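Local structure of UspA1 (Moraxella catarrhalis, 3NTN) at residues Y1-I6 with G14-K20; S39-R45 with S54-D60. The protein is a trimeric autotransporter adhesin of the outer membrane that binds fibronectin and the host receptor CEACAM1. All blocks are in the same frame, centred on the assembly; numbering follows the deposited sequence.

Overall arrangement
From the N terminus the head of the chain winds as a left-handed parallel beta-roll, the head fold of YadA-like trimeric adhesins. Contact 1 (1-6 with 14-20) closes the first loop: the opening residues lie along 14-20, which follows strand 10-11 and carries strand 18-19. Contact 2 (39-45 with 54-60) closes a later turn, joining strands 40-42 and 55-57 of the long parallel sheet and the corners beyond them. The two are in series, neither nested nor crossed, with centres about 13 Å apart and nearest atoms about 6 Å apart. Contact 1 joins the N-terminal residues to the next coil and is largely exposed, contact 2 is buried, and both touch a neighbouring subunit.

Contact 1 (Y1-I6 with G14-K20); sequences YNEATI and GGYNQAK
Asn2 and Asn17 run alongside each other, their amide planes only 6° apart, and the amide of Asn2 is held through both its ends. Asn2 OD1 accepts a hydrogen bond from Asn17 N (3.0 Å), in the carbonyl plane, while Asn2 ND2 donates to Gly14 O at 2.9 Å, approaching from above that carbonyl's plane. An asparagine suits this place because its short amide can both give and take a bond from one spot. Asn17 repeats the role one turn on, with ND2 on Gly29 O and OD1 on Asn32 N, as in the stacked asparagines of a beta-roll. Between the backbones, Ala19 N gives Glu3 O a straight bond of 2.7 Å, and Glu3 N a weak one to Asn17 O. The rings of Tyr1 and Tyr16 have nearly parallel planes (22°), displaced so far that they scarcely overlap; Tyr1 CB sits over the Tyr16 face as a CH-pi contact, 3.9 Å from the centroid. Among the long polar chains, Glu3 CB packs on Gln18 CG at 3.6 Å. With CG anti to the backbone N (chi1 -166°), the Glu3 carboxylate meets the aliphatic part of Lys20, OE2 lying 3.7 Å from Lys20 CE, and no salt bridge forms.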
loop_
_atom_site.group_PDB
_atom_site.type_symbol
_atom_site.label_atom_id
_atom_site.label_comp_id
_atom_site.label_asym_id
_atom_site.label_seq_id
_atom_site.Cartn_x
_atom_site.Cartn_y
_atom_site.Cartn_z
ATOM N N TYR B 1 19.442 -20.149 32.911
ATOM C CA TYR B 1 20.897 -19.835 32.723
ATOM C C TYR B 1 21.072 -18.458 32.067
ATOM O O TYR B 1 21.446 -18.319 30.888
ATOM C CB TYR B 1 21.611 -20.962 31.960
ATOM C CG TYR B 1 21.791 -22.192 32.810
ATOM C CD1 TYR B 1 22.996 -22.433 33.465
ATOM C CD2 TYR B 1 20.740 -23.102 32.999
ATOM C CE1 TYR B 1 23.171 -23.567 34.267
ATOM C CE2 TYR B 1 20.902 -24.244 33.810
ATOM C CZ TYR B 1 22.127 -24.470 34.436
ATOM O OH TYR B 1 22.313 -25.583 35.237
ATOM N N ASN B 2 20.790 -17.437 32.867
ATOM C CA ASN B 2 20.639 -16.078 32.368
ATOM C C ASN B 2 21.864 -15.191 32.605
ATOM O O ASN B 2 22.703 -15.491 33.468
ATOM C CB ASN B 2 19.343 -15.482 32.920
ATOM C CG ASN B 2 18.107 -16.264 32.453
ATOM O OD1 ASN B 2 17.969 -16.581 31.270
ATOM N ND2 ASN B 2 17.212 -16.575 33.384
ATOM N N GLU B 3 21.979 -14.118 31.823
ATOM C CA GLU B 3 23.203 -13.335 31.807
ATOM C C GLU B 3 22.944 -11.838 31.635
ATOM O O GLU B 3 22.647 -11.371 30.531
ATOM C CB GLU B 3 24.158 -13.868 30.731
ATOM C CG GLU B 3 25.593 -13.355 30.836
ATOM C CD GLU B 3 26.548 -14.088 29.912
ATOM O OE1 GLU B 3 26.540 -15.338 29.912
ATOM O OE2 GLU B 3 27.313 -13.415 29.192
ATOM N N ALA B 4 23.074 -11.097 32.739
ATOM C CA ALA B 4 22.895 -9.645 32.732
ATOM C C ALA B 4 23.938 -8.876 33.590
ATOM O O ALA B 4 23.623 -8.383 34.684
ATOM C CB ALA B 4 21.463 -9.291 33.146
ATOM N N THR B 5 25.162 -8.756 33.068
ATOM C CA THR B 5 26.267 -8.090 33.791
ATOM C C THR B 5 26.376 -6.583 33.525
ATOM O O THR B 5 26.577 -5.804 34.451
ATOM C CB THR B 5 27.669 -8.754 33.515
ATOM O OG1 THR B 5 27.844 -8.964 32.103
ATOM C CG2 THR B 5 27.837 -10.085 34.281
ATOM N N ILE B 6 26.223 -6.188 32.258
ATOM C CA ILE B 6 26.479 -4.806 31.786
ATOM C C ILE B 6 25.570 -3.757 32.426
ATOM O O ILE B 6 24.537 -4.086 33.012
ATOM C CB ILE B 6 26.338 -4.689 30.243
ATOM C CG1 ILE B 6 26.326 -6.077 29.594
ATOM C CG2 ILE B 6 27.404 -3.746 29.662
ATOM C CD1 ILE B 6 27.649 -6.884 29.654
ATOM N N GLY B 14 12.964 -16.880 32.365
ATOM C CA GLY B 14 13.211 -17.903 31.330
ATOM C C GLY B 14 14.570 -18.599 31.412
ATOM O O GLY B 14 15.291 -18.514 32.420
ATOM N N GLY B 15 14.941 -19.304 30.343
ATOM C CA GLY B 15 16.226 -19.990 30.314
ATOM C C GLY B 15 17.120 -19.484 29.203
ATOM O O GLY B 15 16.613 -19.041 28.173
ATOM N N TYR B 16 18.440 -19.555 29.448
ATOM C CA TYR B 16 19.518 -19.303 28.470
ATOM C C TYR B 16 19.377 -17.990 27.741
ATOM O O TYR B 16 19.721 -17.911 26.558
ATOM C CB TYR B 16 19.692 -20.465 27.460
ATOM C CG TYR B 16 20.098 -21.751 28.120
ATOM C CD1 TYR B 16 21.452 -22.117 28.249
ATOM C CD2 TYR B 16 19.139 -22.580 28.685
ATOM C CE1 TYR B 16 21.813 -23.296 28.908
ATOM C CE2 TYR B 16 19.494 -23.748 29.342
ATOM C CZ TYR B 16 20.817 -24.105 29.450
ATOM O OH TYR B 16 21.098 -25.293 30.096
ATOM N N ASN B 17 18.854 -16.979 28.452
ATOM C CA ASN B 17 18.676 -15.624 27.946
ATOM C C ASN B 17 19.872 -14.767 28.287
ATOM O O ASN B 17 20.470 -14.943 29.312
ATOM C CB ASN B 17 17.396 -14.994 28.504
ATOM C CG ASN B 17 16.161 -15.664 27.976
ATOM O OD1 ASN B 17 16.084 -16.011 26.796
ATOM N ND2 ASN B 17 15.186 -15.867 28.843
ATOM N N GLN B 18 20.235 -13.838 27.418
ATOM C CA GLN B 18 21.426 -13.059 27.648
ATOM C C GLN B 18 21.123 -11.622 27.301
ATOM O O GLN B 18 20.653 -11.349 26.224
ATOM C CB GLN B 18 22.595 -13.590 26.787
ATOM C CG GLN B 18 23.308 -14.838 27.356
ATOM C CD GLN B 18 24.130 -15.604 26.294
ATOM O OE1 GLN B 18 25.353 -15.799 26.434
ATOM N NE2 GLN B 18 23.449 -16.043 25.226
ATOM N N ALA B 19 21.382 -10.693 28.211
ATOM C CA ALA B 19 21.242 -9.276 27.900
ATOM C C ALA B 19 22.654 -8.698 27.972
ATOM O O ALA B 19 23.034 -8.079 28.950
ATOM C CB ALA B 19 20.322 -8.620 28.868
ATOM N N LYS B 20 23.449 -8.948 26.941
ATOM C CA LYS B 20 24.868 -8.544 26.927
ATOM C C LYS B 20 25.078 -7.062 26.576
ATOM O O LYS B 20 26.132 -6.519 26.862
ATOM C CB LYS B 20 25.671 -9.416 25.959
ATOM C CG LYS B 20 25.629 -10.905 26.287
ATOM C CD LYS B 20 26.077 -11.760 25.113
ATOM C CE LYS B 20 26.992 -12.894 25.580
ATOM N NZ LYS B 20 27.457 -13.763 24.453
#

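Contact 2 (S39-R45 with S54-D60)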
loop_
_atom_site.group_PDB
_atom_site.type_symbol
_atom_site.label_atom_id
_atom_site.label_comp_id
_atom_site.label_asym_id
_atom_site.label_seq_id
_atom_site.Cartn_x
_atom_site.Cartn_y
_atom_site.Cartn_z
ATOM N N SER B 39 19.113 -2.619 23.128
ATOM C CA SER B 39 18.328 -3.623 22.385
ATOM C C SER B 39 17.236 -4.254 23.298
ATOM O O SER B 39 17.271 -4.154 24.541
ATOM C CB SER B 39 19.208 -4.677 21.722
ATOM O OG SER B 39 19.961 -5.353 22.701
ATOM N N THR B 40 16.242 -4.852 22.672
ATOM C CA THR B 40 15.118 -5.371 23.440
ATOM C C THR B 40 14.576 -6.654 22.823
ATOM O O THR B 40 14.276 -6.715 21.636
ATOM C CB THR B 40 13.951 -4.337 23.510
ATOM O OG1 THR B 40 14.381 -3.151 24.153
ATOM C CG2 THR B 40 12.773 -4.885 24.269
ATOM N N ILE B 41 14.430 -7.675 23.646
ATOM C CA ILE B 41 13.639 -8.829 23.214
ATOM C C ILE B 41 12.500 -8.991 24.195
ATOM O O ILE B 41 12.713 -9.077 25.392
ATOM C CB ILE B 41 14.475 -10.083 23.056
ATOM C CG1 ILE B 41 15.562 -9.848 21.999
ATOM C CG2 ILE B 41 13.603 -11.300 22.713
ATOM C CD1 ILE B 41 16.728 -10.780 22.103
ATOM N N ALA B 42 11.285 -8.930 23.676
ATOM C CA ALA B 42 10.119 -8.982 24.488
ATOM C C ALA B 42 9.909 -10.431 25.002
ATOM O O ALA B 42 9.385 -10.616 26.093
ATOM C CB ALA B 42 8.921 -8.523 23.719
ATOM N N GLY B 43 10.344 -11.435 24.228
ATOM C CA GLY B 43 10.053 -12.831 24.564
ATOM C C GLY B 43 10.068 -13.751 23.364
ATOM O O GLY B 43 10.453 -13.368 22.253
ATOM N N GLY B 44 9.624 -14.978 23.572
ATOM C CA GLY B 44 9.658 -15.991 22.544
ATOM C C GLY B 44 10.954 -16.748 22.687
ATOM O O GLY B 44 11.458 -16.914 23.791
ATOM N N ARG B 45 11.520 -17.170 21.567
ATOM C CA ARG B 45 12.506 -18.250 21.547
ATOM C C ARG B 45 13.472 -18.024 20.411
ATOM O O ARG B 45 13.057 -17.731 19.306
ATOM C CB ARG B 45 11.789 -19.596 21.341
ATOM C CG ARG B 45 12.768 -20.831 21.223
ATOM C CD ARG B 45 12.082 -22.206 21.439
ATOM N NE ARG B 45 11.019 -22.491 20.463
ATOM C CZ ARG B 45 11.211 -23.096 19.288
ATOM N NH1 ARG B 45 12.432 -23.463 18.921
ATOM N NH2 ARG B 45 10.182 -23.328 18.458
ATOM N N SER B 54 17.297 -1.909 18.801
ATOM C CA SER B 54 16.537 -2.885 18.094
ATOM C C SER B 54 15.470 -3.594 18.959
ATOM O O SER B 54 15.426 -3.489 20.178
ATOM C CB SER B 54 17.472 -3.929 17.452
ATOM O OG SER B 54 18.169 -4.664 18.453
ATOM N N PHE B 55 14.576 -4.296 18.303
ATOM C CA PHE B 55 13.483 -4.891 18.982
ATOM C C PHE B 55 13.092 -6.152 18.232
ATOM O O PHE B 55 12.905 -6.111 17.032
ATOM C CB PHE B 55 12.302 -3.918 19.065
ATOM C CG PHE B 55 11.082 -4.530 19.689
ATOM C CD1 PHE B 55 10.934 -4.583 21.067
ATOM C CD2 PHE B 55 10.098 -5.121 18.880
ATOM C CE1 PHE B 55 9.751 -5.214 21.686
ATOM C CE2 PHE B 55 8.940 -5.737 19.452
ATOM C CZ PHE B 55 8.772 -5.780 20.868
ATOM N N ALA B 56 13.015 -7.279 18.937
ATOM C CA ALA B 56 12.539 -8.545 18.350
ATOM C C ALA B 56 11.556 -9.160 19.316
ATOM O O ALA B 56 11.673 -8.983 20.517
ATOM C CB ALA B 56 13.736 -9.527 18.100
ATOM N N ALA B 57 10.534 -9.849 18.796
ATOM C CA ALA B 57 9.713 -10.763 19.626
ATOM C C ALA B 57 9.197 -11.912 18.750
ATOM O O ALA B 57 8.960 -11.714 17.579
ATOM C CB ALA B 57 8.575 -9.992 20.242
ATOM N N GLY B 58 8.995 -13.088 19.316
ATOM C CA GLY B 58 8.410 -14.206 18.604
ATOM C C GLY B 58 9.442 -15.317 18.520
ATOM O O GLY B 58 10.203 -15.543 19.466
ATOM N N ILE B 59 9.500 -16.010 17.375
ATOM C CA ILE B 59 10.394 -17.104 17.264
ATOM C C ILE B 59 11.423 -16.861 16.157
ATOM O O ILE B 59 11.071 -16.570 14.985
ATOM C CB ILE B 59 9.638 -18.409 17.003
ATOM C CG1 ILE B 59 8.778 -18.776 18.195
ATOM C CG2 ILE B 59 10.619 -19.555 16.653
ATOM C CD1 ILE B 59 7.811 -19.938 17.893
ATOM N N ASP B 60 12.701 -16.963 16.530
ATOM C CA ASP B 60 13.793 -17.031 15.552
ATOM C C ASP B 60 14.008 -15.745 14.710
ATOM O O ASP B 60 14.344 -15.815 13.529
ATOM C CB ASP B 60 13.666 -18.314 14.642
ATOM C CG ASP B 60 15.022 -18.796 14.136
ATOM O OD1 ASP B 60 16.067 -18.230 14.531
ATOM O OD2 ASP B 60 15.072 -19.708 13.311
HETATM O O HOH W 1 14.902 -1.641 22.183
#
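Thr40 and Phe55 cross at a slant on one face of the sheet, the threonine methyl CG2 meeting the edge of the ring near its plane, 3.7 Å from Phe55 CD1. With CG anti to its backbone N (chi1 176°), Phe55 swings its ring back beside strand 40-42, where CZ also meets Ala42 CB at 4.0 Å. Ala42 CB touches Ala57 CB as well; such small methyls suit a tight place, for Phe55 of the second subunit packs on Ala42, Phe55 and Ala57 alike. Thr40 OG1 donates a hydrogen bond to a water, modelled rather close, that donates in turn to Ser54 O. On the other face Ile41 CG1 faces Ala56 CB. Further along, Arg45 crosses Ile59, whose CG2 lies over one face of the guanidinium, 4.2 Å above its plane; Arg45 NE forms a salt bridge with Asp38 of the second subunit.

The parallel strands are joined by backbone hydrogen bonds, from Ala56 N to Thr40 O (3.0 Å) through to Asp60 N to Arg45 O (2.9 Å). A beta bulge shifts the register by one where the chain turns the corner, and Gly43, Gly44 and Gly58 take backbone angles at which any CB would collide with the carbonyl O of the residue before. The chemistry is thus divided: backbone bonds join one coil to the next, while the aromatic cluster and the pairing of Arg45 with Asp38 of the second subunit join this coil to the rest of the trimer.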